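PDB 5H5M: alpha-catenin-like protein hmp-1 from Caenorhabditis elegans, which links the cadherin-catenin complex of adherens junctions to actin filaments and is required for cell migration and shape change during embryonic body enclosure and elongation. Local coordinates for residues V276-A287 with V322-A333. Residues are numbered along the deposited sequence; the frame is centred on the assembly and turned at random.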
ATOM      1  N   VAL A 276     -13.052  -9.745 -14.605  1.00 35.31           N
ATOM      2  CA  VAL A 276     -13.246 -10.665 -13.495  1.00 32.65           C
ATOM      3  C   VAL A 276     -11.926 -11.345 -13.129  1.00 38.68           C
ATOM      4  O   VAL A 276     -11.598 -11.482 -11.950  1.00 38.55           O
ATOM      5  CB  VAL A 276     -14.304 -11.727 -13.831  1.00 36.10           C
ATOM      6  CG1 VAL A 276     -14.362 -12.791 -12.744  1.00 36.17           C
ATOM      7  CG2 VAL A 276     -15.663 -11.071 -14.023  1.00 36.89           C
ATOM      8  N   ASP A 277     -11.166 -11.743 -14.148  1.00 31.48           N
ATOM      9  CA  ASP A 277      -9.886 -12.418 -13.947  1.00 34.42           C
ATOM     10  C   ASP A 277      -8.933 -11.609 -13.076  1.00 39.49           C
ATOM     11  O   ASP A 277      -8.452 -12.099 -12.055  1.00 52.33           O
ATOM     12  CB  ASP A 277      -9.218 -12.719 -15.291  1.00 45.78           C
ATOM     13  CG  ASP A 277      -9.581 -14.091 -15.830  1.00 65.88           C
ATOM     14  OD1 ASP A 277      -9.835 -15.000 -15.013  1.00 61.84           O
ATOM     15  OD2 ASP A 277      -9.604 -14.262 -17.069  1.00 78.99           O
ATOM     16  N   CYS A 278      -8.671 -10.370 -13.481  1.00 35.37           N
ATOM     17  CA  CYS A 278      -7.705  -9.521 -12.785  1.00 33.03           C
ATOM     18  C   CYS A 278      -8.210  -9.015 -11.440  1.00 34.44           C
ATOM     19  O   CYS A 278      -7.440  -8.918 -10.482  1.00 47.37           O
ATOM     20  CB  CYS A 278      -7.312  -8.334 -13.667  1.00 28.90           C
ATOM     21  SG  CYS A 278      -6.386  -8.809 -15.141  1.00 96.54           S
ATOM     22  N   ALA A 279      -9.494  -8.679 -11.369  1.00 23.63           N
ATOM     23  CA  ALA A 279     -10.088  -8.245 -10.110  1.00 25.89           C
ATOM     24  C   ALA A 279      -9.968  -9.352  -9.071  1.00 24.14           C
ATOM     25  O   ALA A 279      -9.578  -9.099  -7.931  1.00 29.89           O
ATOM     26  CB  ALA A 279     -11.544  -7.848 -10.302  1.00 21.34           C
ATOM     27  N   ALA A 280     -10.296 -10.577  -9.474  1.00 34.33           N
ATOM     28  CA  ALA A 280     -10.152 -11.738  -8.598  1.00 38.83           C
ATOM     29  C   ALA A 280      -8.688 -11.944  -8.222  1.00 30.89           C
ATOM     30  O   ALA A 280      -8.375 -12.304  -7.087  1.00 29.00           O
ATOM     31  CB  ALA A 280     -10.713 -12.986  -9.264  1.00 27.73           C
ATOM     32  N   GLY A 281      -7.798 -11.703  -9.180  1.00 28.02           N
ATOM     33  CA  GLY A 281      -6.369 -11.792  -8.942  1.00 26.74           C
ATOM     34  C   GLY A 281      -5.873 -10.800  -7.904  1.00 33.74           C
ATOM     35  O   GLY A 281      -5.004 -11.127  -7.095  1.00 34.28           O
ATOM     36  N   SER A 282      -6.424  -9.588  -7.922  1.00 29.50           N
ATOM     37  CA  SER A 282      -6.032  -8.557  -6.960  1.00 25.12           C
ATOM     38  C   SER A 282      -6.575  -8.871  -5.574  1.00 24.33           C
ATOM     39  O   SER A 282      -5.861  -8.766  -4.577  1.00 29.31           O
ATOM     40  CB  SER A 282      -6.519  -7.173  -7.407  1.00 21.87           C
ATOM     41  OG  SER A 282      -5.890  -6.763  -8.609  1.00 32.17           O
ATOM     42  N   ILE A 283      -7.848  -9.248  -5.520  1.00 28.19           N
ATOM     43  CA  ILE A 283      -8.499  -9.591  -4.264  1.00 23.53           C
ATOM     44  C   ILE A 283      -7.781 -10.746  -3.570  1.00 19.42           C
ATOM     45  O   ILE A 283      -7.518 -10.695  -2.370  1.00 23.41           O
ATOM     46  CB  ILE A 283      -9.974  -9.951  -4.490  1.00 22.63           C
ATOM     47  CG1 ILE A 283     -10.743  -8.707  -4.934  1.00 22.24           C
ATOM     48  CG2 ILE A 283     -10.589 -10.537  -3.228  1.00 24.18           C
ATOM     49  CD1 ILE A 283     -12.215  -8.932  -5.162  1.00 29.14           C
ATOM     50  N   ARG A 284      -7.444 -11.778  -4.336  1.00 22.45           N
ATOM     51  CA  ARG A 284      -6.733 -12.926  -3.786  1.00 28.30           C
ATOM     52  C   ARG A 284      -5.382 -12.506  -3.204  1.00 35.70           C
ATOM     53  O   ARG A 284      -5.044 -12.867  -2.074  1.00 29.41           O
ATOM     54  CB  ARG A 284      -6.534 -14.004  -4.854  1.00 23.69           C
ATOM     55  CG  ARG A 284      -5.753 -15.208  -4.357  1.00 28.62           C
ATOM     56  CD  ARG A 284      -5.566 -16.264  -5.438  1.00 29.98           C
ATOM     57  NE  ARG A 284      -4.780 -17.391  -4.940  1.00 41.03           N
ATOM     58  CZ  ARG A 284      -5.301 -18.497  -4.416  1.00 51.21           C
ATOM     59  NH1 ARG A 284      -6.617 -18.640  -4.332  1.00 50.80           N
ATOM     60  NH2 ARG A 284      -4.503 -19.466  -3.985  1.00 53.17           N
ATOM     61  N   GLY A 285      -4.623 -11.739  -3.982  1.00 28.43           N
ATOM     62  CA  GLY A 285      -3.315 -11.275  -3.564  1.00 28.39           C
ATOM     63  C   GLY A 285      -3.356 -10.431  -2.304  1.00 28.46           C
ATOM     64  O   GLY A 285      -2.565 -10.642  -1.384  1.00 29.09           O
ATOM     65  N   ARG A 286      -4.280  -9.477  -2.261  1.00 26.23           N
ATOM     66  CA  ARG A 286      -4.430  -8.602  -1.104  1.00 28.88           C
ATOM     67  C   ARG A 286      -4.857  -9.385   0.135  1.00 28.89           C
ATOM     68  O   ARG A 286      -4.356  -9.147   1.237  1.00 24.62           O
ATOM     69  CB  ARG A 286      -5.448  -7.497  -1.389  1.00 26.24           C
ATOM     70  CG  ARG A 286      -5.061  -6.531  -2.502  1.00 28.66           C
ATOM     71  CD  ARG A 286      -5.998  -5.330  -2.508  1.00 22.68           C
ATOM     72  NE  ARG A 286      -6.237  -4.803  -3.847  1.00 17.99           N
ATOM     73  CZ  ARG A 286      -5.477  -3.887  -4.443  1.00 19.17           C
ATOM     74  NH1 ARG A 286      -4.410  -3.395  -3.824  1.00 19.44           N
ATOM     75  NH2 ARG A 286      -5.781  -3.468  -5.663  1.00 23.39           N
ATOM     76  N   ALA A 287      -5.787 -10.316  -0.054  1.00 22.71           N
ATOM     77  CA  ALA A 287      -6.289 -11.140   1.037  1.00 23.47           C
ATOM     78  C   ALA A 287      -5.173 -11.975   1.651  1.00 28.26           C
ATOM     79  O   ALA A 287      -5.096 -12.123   2.871  1.00 37.72           O
ATOM     80  CB  ALA A 287      -7.421 -12.043   0.549  1.00 19.21           C
ATOM     81  N   VAL A 322     -10.521 -17.815   0.641  1.00 26.50           N
ATOM     82  CA  VAL A 322      -9.743 -17.518  -0.557  1.00 26.94           C
ATOM     83  C   VAL A 322      -9.962 -18.564  -1.657  1.00 28.46           C
ATOM     84  O   VAL A 322     -10.163 -18.219  -2.821  1.00 33.39           O
ATOM     85  CB  VAL A 322      -8.237 -17.409  -0.223  1.00 34.36           C
ATOM     86  CG1 VAL A 322      -7.399 -17.493  -1.477  1.00 35.28           C
ATOM     87  CG2 VAL A 322      -7.951 -16.105   0.516  1.00 24.48           C
ATOM     88  N   ASP A 323      -9.943 -19.839  -1.284  1.00 29.97           N
ATOM     89  CA  ASP A 323     -10.172 -20.918  -2.242  1.00 41.06           C
ATOM     90  C   ASP A 323     -11.599 -20.911  -2.783  1.00 41.05           C
ATOM     91  O   ASP A 323     -11.813 -21.038  -3.989  1.00 44.50           O
ATOM     92  CB  ASP A 323      -9.866 -22.276  -1.605  1.00 52.20           C
ATOM     93  CG  ASP A 323      -8.383 -22.501  -1.402  1.00 66.65           C
ATOM     94  OD1 ASP A 323      -7.584 -21.911  -2.162  1.00 65.00           O
ATOM     95  OD2 ASP A 323      -8.015 -23.272  -0.489  1.00 71.52           O
ATOM     96  N   GLN A 324     -12.570 -20.768  -1.888  1.00 34.05           N
ATOM     97  CA  GLN A 324     -13.976 -20.722  -2.278  1.00 32.24           C
ATOM     98  C   GLN A 324     -14.255 -19.543  -3.207  1.00 31.12           C
ATOM     99  O   GLN A 324     -15.046 -19.654  -4.143  1.00 36.02           O
ATOM    100  CB  GLN A 324     -14.877 -20.636  -1.042  1.00 30.59           C
ATOM    101  CG  GLN A 324     -14.811 -21.849  -0.132  1.00 47.13           C
ATOM    102  CD  GLN A 324     -15.526 -21.629   1.189  1.00 63.28           C
ATOM    103  OE1 GLN A 324     -16.132 -20.579   1.414  1.00 69.73           O
ATOM    104  NE2 GLN A 324     -15.460 -22.621   2.070  1.00 60.68           N
ATOM    105  N   PHE A 325     -13.603 -18.416  -2.940  1.00 28.81           N
ATOM    106  CA  PHE A 325     -13.743 -17.234  -3.781  1.00 26.53           C
ATOM    107  C   PHE A 325     -13.130 -17.456  -5.161  1.00 29.20           C
ATOM    108  O   PHE A 325     -13.759 -17.173  -6.181  1.00 32.06           O
ATOM    109  CB  PHE A 325     -13.095 -16.019  -3.116  1.00 24.00           C
ATOM    110  CG  PHE A 325     -12.872 -14.867  -4.052  1.00 24.71           C
ATOM    111  CD1 PHE A 325     -13.938 -14.095  -4.488  1.00 26.71           C
ATOM    112  CD2 PHE A 325     -11.599 -14.560  -4.504  1.00 22.75           C
ATOM    113  CE1 PHE A 325     -13.738 -13.035  -5.357  1.00 23.94           C
ATOM    114  CE2 PHE A 325     -11.392 -13.500  -5.375  1.00 23.26           C
ATOM    115  CZ  PHE A 325     -12.460 -12.737  -5.799  1.00 23.83           C
ATOM    116  N   ALA A 326     -11.900 -17.964  -5.182  1.00 27.47           N
ATOM    117  CA  ALA A 326     -11.178 -18.198  -6.427  1.00 28.42           C
ATOM    118  C   ALA A 326     -11.924 -19.179  -7.321  1.00 36.64           C
ATOM    119  O   ALA A 326     -11.924 -19.044  -8.543  1.00 43.68           O
ATOM    120  CB  ALA A 326      -9.776 -18.710  -6.137  1.00 29.05           C
ATOM    121  N   GLU A 327     -12.563 -20.165  -6.702  1.00 32.79           N
ATOM    122  CA  GLU A 327     -13.292 -21.187  -7.438  1.00 32.26           C
ATOM    123  C   GLU A 327     -14.509 -20.597  -8.145  1.00 32.77           C
ATOM    124  O   GLU A 327     -14.718 -20.826  -9.338  1.00 36.56           O
ATOM    125  CB  GLU A 327     -13.715 -22.312  -6.493  1.00 37.33           C
ATOM    126  CG  GLU A 327     -14.393 -23.482  -7.182  1.00 64.53           C
ATOM    127  CD  GLU A 327     -14.737 -24.608  -6.220  1.00 83.35           C
ATOM    128  OE1 GLU A 327     -15.941 -24.842  -5.979  1.00 87.37           O
ATOM    129  OE2 GLU A 327     -13.799 -25.257  -5.706  1.00 85.56           O
ATOM    130  N   ARG A 328     -15.300 -19.823  -7.409  1.00 33.06           N
ATOM    131  CA  ARG A 328     -16.506 -19.212  -7.957  1.00 42.05           C
ATOM    132  C   ARG A 328     -16.182 -18.116  -8.968  1.00 46.69           C
ATOM    133  O   ARG A 328     -16.859 -17.985  -9.988  1.00 48.54           O
ATOM    134  CB  ARG A 328     -17.372 -18.649  -6.832  1.00 42.12           C
ATOM    135  CG  ARG A 328     -17.907 -19.707  -5.881  1.00 37.59           C
ATOM    136  CD  ARG A 328     -18.543 -19.079  -4.654  1.00 37.77           C
ATOM    137  NE  ARG A 328     -19.777 -18.365  -4.968  1.00 38.24           N
ATOM    138  CZ  ARG A 328     -20.527 -17.743  -4.063  1.00 43.31           C
ATOM    139  NH1 ARG A 328     -20.165 -17.743  -2.786  1.00 43.97           N
ATOM    140  NH2 ARG A 328     -21.638 -17.121  -4.432  1.00 39.09           N
ATOM    141  N   ALA A 329     -15.147 -17.333  -8.678  1.00 39.31           N
ATOM    142  CA  ALA A 329     -14.718 -16.264  -9.573  1.00 32.21           C
ATOM    143  C   ALA A 329     -14.184 -16.827 -10.888  1.00 37.18           C
ATOM    144  O   ALA A 329     -14.393 -16.246 -11.954  1.00 42.40           O
ATOM    145  CB  ALA A 329     -13.665 -15.401  -8.901  1.00 27.26           C
ATOM    146  N   SER A 330     -13.496 -17.961 -10.804  1.00 32.57           N
ATOM    147  CA  SER A 330     -12.952 -18.612 -11.990  1.00 36.11           C
ATOM    148  C   SER A 330     -14.059 -19.205 -12.852  1.00 37.85           C
ATOM    149  O   SER A 330     -14.006 -19.127 -14.080  1.00 43.00           O
ATOM    150  CB  SER A 330     -11.954 -19.704 -11.597  1.00 42.14           C
ATOM    151  OG  SER A 330     -11.472 -20.382 -12.741  1.00 58.02           O
ATOM    152  N   ALA A 331     -15.054 -19.803 -12.202  1.00 35.47           N
ATOM    153  CA  ALA A 331     -16.195 -20.373 -12.910  1.00 39.16           C
ATOM    154  C   ALA A 331     -16.990 -19.272 -13.608  1.00 35.51           C
ATOM    155  O   ALA A 331     -17.531 -19.475 -14.696  1.00 36.77           O
ATOM    156  CB  ALA A 331     -17.084 -21.151 -11.953  1.00 35.16           C
ATOM    157  N   LEU A 332     -17.054 -18.106 -12.970  1.00 33.75           N
ATOM    158  CA  LEU A 332     -17.708 -16.941 -13.552  1.00 33.40           C
ATOM    159  C   LEU A 332     -16.911 -16.445 -14.753  1.00 34.26           C
ATOM    160  O   LEU A 332     -17.479 -16.102 -15.789  1.00 48.38           O
ATOM    161  CB  LEU A 332     -17.865 -15.835 -12.503  1.00 31.93           C
ATOM    162  CG  LEU A 332     -18.212 -14.408 -12.941  1.00 35.17           C
ATOM    163  CD1 LEU A 332     -19.459 -14.371 -13.792  1.00 32.24           C
ATOM    164  CD2 LEU A 332     -18.383 -13.504 -11.725  1.00 36.70           C
ATOM    165  N   ALA A 333     -15.592 -16.420 -14.609  1.00 32.40           N
ATOM    166  CA  ALA A 333     -14.706 -16.011 -15.691  1.00 37.23           C
ATOM    167  C   ALA A 333     -14.852 -16.929 -16.905  1.00 49.19           C
ATOM    168  O   ALA A 333     -14.878 -16.466 -18.046  1.00 50.79           O
ATOM    169  CB  ALA A 333     -13.262 -15.989 -15.211  1.00 34.39           C
TER
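In F325, CG is anti to the backbone N (chi1 165°), which lays the ring against A280 and I283. The side chains of I283 and F325 cross at about a right angle. The methyl CG2 of I283 lies 3.7 Å from CE2 of F325, and CD1 of I283 reaches the CZ end of the ring. The carbonyl O of A280 stands in the ring plane at its edge, and CB of A280 packs 3.9 Å from CZ of F325. CB of A329, from the same helix as F325, lies over one ring face, offset toward the rim.

R284 is extended from CG to NE, and CG is anti to the backbone N (chi1 178°). This carries its guanidinium across V322, whose CG1 lies over one face, 3.2 Å from NH1 of R284. The CB of A326 also meets NH1. At the guanidinium edge, OD1 of D323 is 4.0 Å from NH1 of R284, too far for a salt bridge but probably a mild attraction.

A280 and A329 meet through their CB methyl groups at 3.8 Å, which probably helps the helices come close. CG1 of V276 rests 3.5 Å from the backbone O of A329 and also touches L332 and A333. OD1 of D277 lies 3.6 Å from CB of A333. The contact is thus mainly apolar, with charged side chains along one margin.

The two segments run antiparallel at 169°, their axes 9.5 Å apart at closest approach. They belong to helices 276-300 and 305-339, consecutive helices of an M-domain four-helix bundle of the vinculin/alpha-catenin family. Helix 345-374 packs on I283, A287, F325 and L332, while helix 237-260 touches V276 and I283.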